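Local coordinates for tyrosine-protein phosphatase non-receptor type 18 (Homo sapiens, PDB 2OC3) that catalyses the removal of phosphate from phosphotyrosine in proteins, acting on autophosphorylated tyrosine kinases through the catalytic domain seen here, at residues A[60-64]-A[88-92]; A[171-175]-A[210-214]. All coordinates share one frame. Numbering follows the deposited sequence.

Contact 1: A[60-64]-A[88-92]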
ATOM      1  N   ASN A  60      19.641 -10.068   3.390  1.00 14.73           N
ATOM      2  CA  ASN A  60      18.277  -9.590   3.272  1.00 12.65           C
ATOM      3  C   ASN A  60      17.268 -10.603   2.820  1.00 14.46           C
ATOM      4  O   ASN A  60      16.070 -10.362   2.868  1.00 14.08           O
ATOM      5  CB  ASN A  60      18.230  -8.414   2.322  1.00 10.53           C
ATOM      6  CG  ASN A  60      18.978  -7.239   2.845  1.00 10.96           C
ATOM      7  OD1 ASN A  60      19.018  -7.005   4.070  1.00 14.61           O
ATOM      8  ND2 ASN A  60      19.538  -6.438   1.932  1.00 12.88           N
ATOM      9  N   VAL A  61      17.699 -11.751   2.333  1.00 16.74           N
ATOM     10  CA  VAL A  61      16.765 -12.706   1.725  1.00 18.82           C
ATOM     11  C   VAL A  61      15.674 -13.123   2.708  1.00 15.19           C
ATOM     12  O   VAL A  61      14.504 -13.229   2.302  1.00 18.12           O
ATOM     13  CB  VAL A  61      17.514 -13.937   1.161  1.00 30.25           C
ATOM     14  CG1 VAL A  61      16.545 -15.058   0.823  1.00 31.45           C
ATOM     15  CG2 VAL A  61      18.323 -13.520  -0.058  1.00 31.45           C
ATOM     16  N   ARG A  62      16.031 -13.311   3.969  1.00 16.42           N
ATOM     17  CA  ARG A  62      15.102 -13.749   5.004  1.00 15.73           C
ATOM     18  C   ARG A  62      14.058 -12.686   5.346  1.00 14.91           C
ATOM     19  O   ARG A  62      13.084 -12.951   6.066  1.00 16.23           O
ATOM     20  CB  ARG A  62      15.848 -14.095   6.295  1.00 23.54           C
ATOM     21  N   LYS A  63      14.333 -11.457   4.931  1.00  9.92           N
ATOM     22  CA  LYS A  63      13.433 -10.329   5.210  1.00 10.25           C
ATOM     23  C   LYS A  63      12.323 -10.185   4.177  1.00 10.01           C
ATOM     24  O   LYS A  63      11.515  -9.258   4.298  1.00  9.68           O
ATOM     25  CB  LYS A  63      14.227  -9.026   5.347  1.00  9.02           C
ATOM     26  CG  LYS A  63      15.336  -9.064   6.367  1.00  9.13           C
ATOM     27  CD  LYS A  63      16.174  -7.814   6.313  1.00 11.06           C
ATOM     28  CE  LYS A  63      17.418  -7.855   7.206  1.00 15.95           C
ATOM     29  NZ  LYS A  63      18.290  -6.653   6.903  1.00 14.49           N
ATOM     30  N   ASN A  64      12.276 -11.056   3.171  1.00  8.35           N
ATOM     31  CA  ASN A  64      11.228 -11.068   2.149  1.00  7.40           C
ATOM     32  C   ASN A  64      10.227 -12.168   2.453  1.00 11.14           C
ATOM     33  O   ASN A  64      10.603 -13.316   2.609  1.00 11.80           O
ATOM     34  CB  ASN A  64      11.845 -11.321   0.780  1.00  8.61           C
ATOM     35  CG  ASN A  64      12.855 -10.261   0.443  1.00 10.57           C
ATOM     36  OD1 ASN A  64      12.642  -9.087   0.728  1.00  9.55           O
ATOM     37  ND2 ASN A  64      14.018 -10.674  -0.119  1.00 11.08           N
ATOM     38  N   SER A  88      20.123  -2.449   9.656  1.00 13.71           N
ATOM     39  CA  SER A  88      20.193  -2.490   8.191  1.00 11.30           C
ATOM     40  C   SER A  88      19.275  -1.459   7.517  1.00  9.74           C
ATOM     41  O   SER A  88      18.236  -1.061   8.067  1.00 11.51           O
ATOM     42  CB  SER A  88      19.737  -3.879   7.744  1.00 17.14           C
ATOM     43  OG  SER A  88      19.348  -3.972   6.383  1.00 15.41           O
ATOM     44  N   ASP A  89      19.639  -1.039   6.317  1.00  9.47           N
ATOM     45  CA  ASP A  89      18.791  -0.132   5.540  1.00  9.05           C
ATOM     46  C   ASP A  89      17.613  -0.781   4.805  1.00  8.58           C
ATOM     47  O   ASP A  89      16.816  -0.082   4.209  1.00  8.97           O
ATOM     48  CB  ASP A  89      19.615   0.716   4.578  1.00  8.08           C
ATOM     49  CG  ASP A  89      20.122  -0.023   3.347  1.00  9.92           C
ATOM     50  OD1 ASP A  89      19.621  -1.095   2.974  1.00 12.17           O
ATOM     51  OD2 ASP A  89      21.071   0.510   2.682  1.00 11.83           O
ATOM     52  N   TYR A  90      17.499  -2.093   4.913  1.00  8.45           N
ATOM     53  CA  TYR A  90      16.638  -2.851   4.030  1.00  8.70           C
ATOM     54  C   TYR A  90      15.238  -3.127   4.614  1.00  8.04           C
ATOM     55  O   TYR A  90      15.081  -3.597   5.731  1.00  8.46           O
ATOM     56  CB  TYR A  90      17.263  -4.180   3.613  1.00  7.51           C
ATOM     57  CG  TYR A  90      16.380  -4.919   2.670  1.00  5.70           C
ATOM     58  CD1 TYR A  90      16.351  -4.611   1.304  1.00  7.15           C
ATOM     59  CD2 TYR A  90      15.496  -5.857   3.135  1.00  7.02           C
ATOM     60  CE1 TYR A  90      15.527  -5.261   0.416  1.00  9.24           C
ATOM     61  CE2 TYR A  90      14.657  -6.571   2.219  1.00  8.04           C
ATOM     62  CZ  TYR A  90      14.673  -6.251   0.871  1.00  7.42           C
ATOM     63  OH  TYR A  90      13.881  -6.861  -0.081  1.00  8.72           O
ATOM     64  N   ILE A  91      14.240  -2.827   3.783  1.00  7.71           N
ATOM     65  CA  ILE A  91      12.861  -3.328   3.985  1.00  8.75           C
ATOM     66  C   ILE A  91      12.270  -3.638   2.632  1.00  8.29           C
ATOM     67  O   ILE A  91      12.578  -3.000   1.620  1.00  7.92           O
ATOM     68  CB  ILE A  91      11.965  -2.324   4.785  1.00  9.43           C
ATOM     69  CG1 ILE A  91      10.641  -3.016   5.187  1.00  9.56           C
ATOM     70  CG2 ILE A  91      11.707  -1.067   4.004  1.00  9.47           C
ATOM     71  CD1 ILE A  91       9.885  -2.329   6.318  1.00 10.23           C
ATOM     72  N   ASN A  92      11.426  -4.661   2.581  1.00  6.54           N
ATOM     73  CA  ASN A  92      10.721  -4.957   1.349  1.00  6.34           C
ATOM     74  C   ASN A  92       9.597  -3.954   1.170  1.00  7.78           C
ATOM     75  O   ASN A  92       8.473  -4.144   1.652  1.00  7.89           O
ATOM     76  CB  ASN A  92      10.226  -6.405   1.297  1.00  6.96           C
ATOM     77  CG  ASN A  92       9.778  -6.804  -0.083  1.00 10.69           C
ATOM     78  OD1 ASN A  92       9.082  -6.056  -0.747  1.00  9.82           O
ATOM     79  ND2 ASN A  92      10.162  -8.014  -0.509  1.00  9.85           N
TER
HETATM   80  O   HOH W   1      20.609  -3.449   2.004  1.00 19.73           O
HETATM   81  O   HOH W   2      21.512  -4.872   4.505  1.00 41.39           O
HETATM   82  O   HOH W   3      11.292  -6.510   4.942  1.00  9.21           O
HETATM   83  O   HOH W   4      16.479  -4.540   7.881  1.00 15.49           O
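This contact joins two sequence signatures of the classical protein tyrosine phosphatase domain: K63 and N64 begin the KNRY motif of the phosphotyrosine-recognition loop, and D89–N92 form the DYIN motif, whose middle pair makes the short strand 90-91. N64 is the clamp between them. Its OD1 accepts two hydrogen bonds, from Y90 OH at 2.7 Å and from N92 ND2 at 3.0 Å. N92 does more: its OD1 is held by R275, and its side chain lies about 7 Å from G236, in the loop that by similarity binds substrate.

The Y90 ring is wedged against the 60-64 turn, with N60 CB over its face in a CH-pi contact, 4.0 Å from the ring centroid, and K63 CD at its edge, 3.8 Å from Y90 CD2. The lysine is extended, and K63 NZ donates to N60 OD1 at 2.9 Å. Water completes the seam: one molecule accepts a hydrogen bond from K63 NZ at 2.9 Å and donates one to Y90 O at 2.7 Å.

Contact 2: A[171-175]-A[210-214]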
ATOM      1  N   LEU A 171     -15.902   0.988  10.909  1.00 12.40           N
ATOM      2  CA  LEU A 171     -16.543   2.052  10.114  1.00 11.75           C
ATOM      3  C   LEU A 171     -17.744   1.545   9.313  1.00 13.52           C
ATOM      4  O   LEU A 171     -18.680   2.295   9.004  1.00 17.67           O
ATOM      5  CB  LEU A 171     -15.517   2.691   9.162  1.00 19.71           C
ATOM      6  CG  LEU A 171     -14.253   3.238   9.841  1.00 27.49           C
ATOM      7  CD1 LEU A 171     -13.409   3.979   8.800  1.00 28.07           C
ATOM      8  CD2 LEU A 171     -14.586   4.149  11.045  1.00 26.82           C
ATOM      9  N   ASN A 172     -17.662   0.272   8.920  1.00 13.51           N
ATOM     10  CA  ASN A 172     -18.707  -0.475   8.223  1.00 10.10           C
ATOM     11  C   ASN A 172     -18.361  -1.972   8.381  1.00 11.34           C
ATOM     12  O   ASN A 172     -17.400  -2.292   9.088  1.00 10.92           O
ATOM     13  CB  ASN A 172     -18.833  -0.019   6.791  1.00 13.21           C
ATOM     14  CG  ASN A 172     -17.564  -0.204   6.014  1.00 18.44           C
ATOM     15  OD1 ASN A 172     -16.985  -1.275   6.036  1.00 13.13           O
ATOM     16  ND2 ASN A 172     -17.140   0.833   5.294  1.00 13.41           N
ATOM     17  N   GLU A 173     -19.126  -2.889   7.800  1.00 13.70           N
ATOM     18  CA  GLU A 173     -18.886  -4.304   8.112  1.00 13.54           C
ATOM     19  C   GLU A 173     -17.539  -4.836   7.637  1.00 10.87           C
ATOM     20  O   GLU A 173     -17.089  -5.922   8.060  1.00 13.08           O
ATOM     21  CB  GLU A 173     -20.009  -5.231   7.605  1.00 18.69           C
ATOM     22  CG  GLU A 173     -20.154  -5.307   6.134  1.00 20.88           C
ATOM     23  CD  GLU A 173     -21.212  -6.322   5.688  1.00 28.99           C
ATOM     24  OE1 GLU A 173     -20.926  -7.549   5.695  1.00 26.71           O
ATOM     25  OE2 GLU A 173     -22.324  -5.883   5.327  1.00 46.52           O
ATOM     26  N   ASP A 174     -16.874  -4.076   6.752  1.00  9.32           N
ATOM     27  CA  ASP A 174     -15.627  -4.532   6.148  1.00  7.99           C
ATOM     28  C   ASP A 174     -14.380  -3.771   6.584  1.00  7.02           C
ATOM     29  O   ASP A 174     -13.276  -4.179   6.193  1.00  9.02           O
ATOM     30  CB  ASP A 174     -15.744  -4.446   4.625  1.00  8.37           C
ATOM     31  CG  ASP A 174     -16.836  -5.354   4.104  1.00 14.67           C
ATOM     32  OD1 ASP A 174     -16.800  -6.561   4.407  1.00 12.74           O
ATOM     33  OD2 ASP A 174     -17.809  -4.852   3.485  1.00 18.01           O
ATOM     34  N   ILE A 175     -14.515  -2.692   7.348  1.00  7.10           N
ATOM     35  CA  ILE A 175     -13.367  -1.830   7.649  1.00  6.25           C
ATOM     36  C   ILE A 175     -13.262  -1.532   9.134  1.00  7.45           C
ATOM     37  O   ILE A 175     -14.240  -1.002   9.736  1.00  9.46           O
ATOM     38  CB  ILE A 175     -13.458  -0.455   6.934  1.00 10.05           C
ATOM     39  CG1 ILE A 175     -13.666  -0.612   5.436  1.00  9.44           C
ATOM     40  CG2 ILE A 175     -12.221   0.388   7.200  1.00 12.05           C
ATOM     41  CD1 ILE A 175     -12.667  -1.370   4.659  1.00 11.61           C
ATOM     42  N   HIS A 210     -17.097  -0.090   0.169  1.00  9.55           N
ATOM     43  CA  HIS A 210     -16.443  -0.037   1.480  1.00  9.69           C
ATOM     44  C   HIS A 210     -14.964   0.294   1.340  1.00  8.88           C
ATOM     45  O   HIS A 210     -14.394   0.975   2.197  1.00 11.34           O
ATOM     46  CB  HIS A 210     -16.757  -1.301   2.286  1.00  9.98           C
ATOM     47  CG  HIS A 210     -18.202  -1.364   2.676  1.00 14.38           C
ATOM     48  ND1 HIS A 210     -18.830  -2.519   3.089  1.00 15.80           N
ATOM     49  CD2 HIS A 210     -19.154  -0.400   2.663  1.00 17.59           C
ATOM     50  CE1 HIS A 210     -20.109  -2.261   3.322  1.00 16.69           C
ATOM     51  NE2 HIS A 210     -20.337  -0.983   3.072  1.00 20.57           N
ATOM     52  N   MET A 211     -14.339  -0.159   0.271  1.00  9.55           N
ATOM     53  CA  MET A 211     -12.961   0.262  -0.004  1.00  8.76           C
ATOM     54  C   MET A 211     -12.895   1.769  -0.232  1.00 10.16           C
ATOM     55  O   MET A 211     -11.968   2.445   0.241  1.00 10.67           O
ATOM     56  CB  MET A 211     -12.385  -0.456  -1.219  1.00 11.64           C
ATOM     57  CG  MET A 211     -10.969  -0.007  -1.552  1.00 14.10           C
ATOM     58  SD  MET A 211     -10.329  -0.798  -3.067  1.00 16.69           S
ATOM     59  CE  MET A 211     -11.470  -0.194  -4.292  1.00 15.98           C
ATOM     60  N   LEU A 212     -13.861   2.329  -0.984  1.00  8.34           N
ATOM     61  CA  LEU A 212     -13.882   3.790  -1.146  1.00  9.45           C
ATOM     62  C   LEU A 212     -14.010   4.503   0.205  1.00  8.85           C
ATOM     63  O   LEU A 212     -13.371   5.536   0.443  1.00 11.27           O
ATOM     64  CB  LEU A 212     -15.039   4.216  -2.065  1.00 12.80           C
ATOM     65  CG  LEU A 212     -14.729   4.088  -3.528  1.00 15.50           C
ATOM     66  CD1 LEU A 212     -16.010   4.291  -4.346  1.00 20.07           C
ATOM     67  CD2 LEU A 212     -13.667   5.135  -3.933  1.00 14.79           C
ATOM     68  N   ALA A 213     -14.872   3.983   1.082  1.00  8.53           N
ATOM     69  CA  ALA A 213     -15.050   4.513   2.439  1.00  8.38           C
ATOM     70  C   ALA A 213     -13.710   4.506   3.187  1.00  8.77           C
ATOM     71  O   ALA A 213     -13.368   5.433   3.904  1.00  9.62           O
ATOM     72  CB  ALA A 213     -16.086   3.686   3.201  1.00 11.46           C
ATOM     73  N   MET A 214     -12.939   3.439   2.988  1.00  7.00           N
ATOM     74  CA  MET A 214     -11.611   3.315   3.630  1.00  8.36           C
ATOM     75  C   MET A 214     -10.670   4.431   3.163  1.00  6.52           C
ATOM     76  O   MET A 214      -9.967   5.026   3.973  1.00  8.85           O
ATOM     77  CB  MET A 214     -11.048   1.928   3.332  1.00  9.18           C
ATOM     78  CG  MET A 214      -9.745   1.630   3.996  1.00  8.51           C
ATOM     79  SD  MET A 214      -9.000   0.124   3.254  1.00 11.94           S
ATOM     80  CE  MET A 214      -7.689  -0.260   4.447  1.00 10.45           C
TER
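Here a beta-hairpin turn docks on the first turns of a helix, partly buried, at one end of the hairpin formed by strands 161-170 and 175-184. The turn is type I, running from N172 to I175, and L171 N donates to I175 O at 2.8 Å across its base. N172 stiffens it from within: its OD1 accepts from D174 N at 2.9 Å, an Asx turn.

The helix answers with H210. H210 ND1 donates to D174 OD2 at 2.6 Å, almost straight at 174°, so the aspartate meets the imidazole at its edge. N172 covers a ring face, its CB 4.1 Å from the H210 ring centroid in a CH-pi contact, and N172 ND2 comes within 3.7 Å of A213 CB, one helical turn further on.

In the phosphatase fold, helix 209-222 follows the WPD loop, whose aspartate, D201, binds substrate by similarity. D174 reaches towards that region too: its OD1 is hydrogen-bonded to S198 OG, in the residue directly before the WPD sequence.

Further in, the contact turns apolar. I175 lies against the helix backbone, with I175 CG1 3.7 Å from H210 O, and shares a patch on L194 of strand 187-196 with M214, where I175 CD1 meets M214 CB at 3.9 Å.

The two contacts share no helix or strand: they lie on opposite sides of the chain's centre, with centres about 32 Å apart and nearest atoms about 17 Å apart. Both are partly buried and cover similar areas, and in each an asparagine CB lies over a ring face, yet their chemistry differs. Contact 1 packs a tyrosine ring against a loop and adds amide, hydroxyl and water-bridged hydrogen bonds; contact 2 sets a hairpin turn on a helix through one histidine–carboxylate bond at its outer part and aliphatic packing further in. The side chains of N92 and M214 lie about 10 and 9 Å from that of C233, the predicted active-site cysteine that forms the phosphocysteine intermediate.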